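Side-chain contact in uncharacterized protein (Sphaerobacter thermophilus, PDB 5TGN), which is of unknown function but belongs to the SnoaL-like branch of the NTF2 superfamily, whose curved sheets and helices commonly enclose a pocket: residues Asp8-Tyr13 with His72-His77. Numbering follows the deposited sequence.
Sequences DLAREY and HRVVLH
The 2.8 Å backbone bond from Y13 N to L9 O lies in the helical turn that brings A10 down onto V74 and L76. This is the layering of the SnoaL-like, NTF2-type fold: helix 6-18 covers one face of the curved mixed sheet, here over strand 73-81. The side-chain contact is buried and made by apolar groups. A10 CB points at the strand and meets two methyls, V74 CG1 at 3.7 Å and L76 CD1 at 4.0 Å. Seen from CB the two directions are close to a right angle, so the methyl sits over the gap between the valine and the leucine rather than squarely on either. With a side chain this short, the backbones come close, and the CA atoms of A10 and V74 are 6.9 Å apart. V74 holds CG1 anti to its own N (chi1 176°), which turns that branch to the helix. L76 has CG opposite its carbonyl carbon (chi1 -50°) and stretches CD1 out in an extended chain, where it also brushes A10 O. Its other branch, CD2, turns back along the strand and packs 3.7 Å from V74 CG1, closing the leucine and valine against each other under the alanine. On the same helix, A6 and I7, before the alanine, also touch V74, and I14, after it, touches L76, while F94 on the neighbouring strand also packs on A10. At the outer margin R11 NE makes a salt bridge to E66 of strand 60-69, tying the helix to the sheet a second way; its link to D8 is long. On the other face of the strand R73 packs on R73 of the second subunit, and within this chain V75 CG2 lies 3.5 Å above the guanidinium plane of R73, offset toward its rim.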
# COMPACT_ATOMS: atom_id res chain seq x y z
N ASP A 8 10.77 -21.02 12.42
CA ASP A 8 9.79 -21.00 13.51
C ASP A 8 9.22 -19.61 13.73
O ASP A 8 8.01 -19.46 13.95
CB ASP A 8 10.43 -21.48 14.82
CG ASP A 8 10.94 -22.93 14.73
OD1 ASP A 8 10.37 -23.73 13.95
OD2 ASP A 8 11.90 -23.25 15.46
N LEU A 9 10.08 -18.58 13.73
CA LEU A 9 9.60 -17.21 13.89
C LEU A 9 8.64 -16.85 12.76
O LEU A 9 7.59 -16.24 12.99
CB LEU A 9 10.78 -16.23 13.92
CG LEU A 9 11.70 -16.29 15.14
CD1 LEU A 9 12.96 -15.46 14.94
CD2 LEU A 9 10.96 -15.85 16.40
N ALA A 10 9.00 -17.21 11.52
CA ALA A 10 8.17 -16.86 10.38
C ALA A 10 6.80 -17.52 10.48
O ALA A 10 5.76 -16.87 10.30
CB ALA A 10 8.87 -17.26 9.07
N ARG A 11 6.76 -18.83 10.77
CA ARG A 11 5.48 -19.52 10.89
C ARG A 11 4.65 -18.95 12.04
O ARG A 11 3.42 -18.85 11.95
CB ARG A 11 5.69 -21.03 11.11
CG ARG A 11 6.26 -21.82 9.92
CD ARG A 11 6.77 -23.20 10.43
NE ARG A 11 7.37 -24.00 9.36
CZ ARG A 11 8.23 -25.00 9.56
NH1 ARG A 11 8.59 -25.33 10.79
NH2 ARG A 11 8.72 -25.65 8.52
N GLU A 12 5.30 -18.64 13.17
CA GLU A 12 4.57 -18.08 14.29
C GLU A 12 4.03 -16.69 13.96
O GLU A 12 2.95 -16.32 14.43
CB GLU A 12 5.46 -18.01 15.54
CG GLU A 12 4.70 -17.58 16.78
CD GLU A 12 3.62 -18.58 17.18
OE1 GLU A 12 3.68 -19.76 16.74
OE2 GLU A 12 2.68 -18.19 17.92
N TYR A 13 4.78 -15.91 13.19
CA TYR A 13 4.28 -14.60 12.76
C TYR A 13 2.97 -14.76 12.02
O TYR A 13 1.97 -14.13 12.35
CB TYR A 13 5.33 -13.88 11.89
CG TYR A 13 4.75 -12.59 11.31
CD1 TYR A 13 4.83 -11.39 12.02
CD2 TYR A 13 4.06 -12.60 10.10
CE1 TYR A 13 4.27 -10.21 11.50
CE2 TYR A 13 3.50 -11.42 9.58
CZ TYR A 13 3.61 -10.25 10.29
OH TYR A 13 3.03 -9.10 9.79
N HIS A 72 19.03 -17.46 8.92
CA HIS A 72 18.86 -16.03 9.09
C HIS A 72 17.91 -15.37 8.11
O HIS A 72 17.64 -14.17 8.24
CB HIS A 72 20.23 -15.34 9.02
CG HIS A 72 21.25 -15.97 9.93
ND1 HIS A 72 22.21 -16.85 9.48
CD2 HIS A 72 21.41 -15.89 11.27
CE1 HIS A 72 22.94 -17.26 10.50
NE2 HIS A 72 22.48 -16.69 11.60
N ARG A 73 17.35 -16.10 7.15
CA ARG A 73 16.41 -15.47 6.23
C ARG A 73 15.34 -16.47 5.85
O ARG A 73 15.63 -17.64 5.60
CB ARG A 73 17.13 -14.94 4.98
CG ARG A 73 16.24 -14.17 4.01
CD ARG A 73 17.12 -13.49 2.94
NE ARG A 73 16.33 -12.82 1.90
CZ ARG A 73 15.96 -13.40 0.76
NH1 ARG A 73 16.29 -14.66 0.49
NH2 ARG A 73 15.24 -12.71 -0.13
N VAL A 74 14.08 -16.01 5.81
CA VAL A 74 12.97 -16.86 5.38
C VAL A 74 12.12 -16.07 4.39
O VAL A 74 11.79 -14.90 4.65
CB VAL A 74 12.12 -17.32 6.58
CG1 VAL A 74 10.91 -18.11 6.11
CG2 VAL A 74 12.96 -18.17 7.55
N VAL A 75 11.74 -16.71 3.29
CA VAL A 75 10.73 -16.18 2.38
C VAL A 75 9.53 -17.11 2.39
O VAL A 75 9.65 -18.29 2.05
CB VAL A 75 11.28 -16.01 0.96
CG1 VAL A 75 10.21 -15.41 0.03
CG2 VAL A 75 12.55 -15.16 0.98
N LEU A 76 8.36 -16.57 2.75
CA LEU A 76 7.09 -17.28 2.60
C LEU A 76 6.26 -16.62 1.50
O LEU A 76 6.25 -15.39 1.39
CB LEU A 76 6.26 -17.28 3.88
CG LEU A 76 6.94 -17.70 5.18
CD1 LEU A 76 5.95 -17.54 6.33
CD2 LEU A 76 7.48 -19.15 5.08
N HIS A 77 5.57 -17.43 0.70
CA HIS A 77 4.53 -16.96 -0.19
C HIS A 77 3.20 -17.49 0.32
O HIS A 77 3.13 -18.60 0.85
CB HIS A 77 4.77 -17.41 -1.63
CG HIS A 77 5.90 -16.69 -2.30
ND1 HIS A 77 6.15 -16.80 -3.65
CD2 HIS A 77 6.83 -15.83 -1.81
CE1 HIS A 77 7.20 -16.05 -3.96
NE2 HIS A 77 7.62 -15.45 -2.86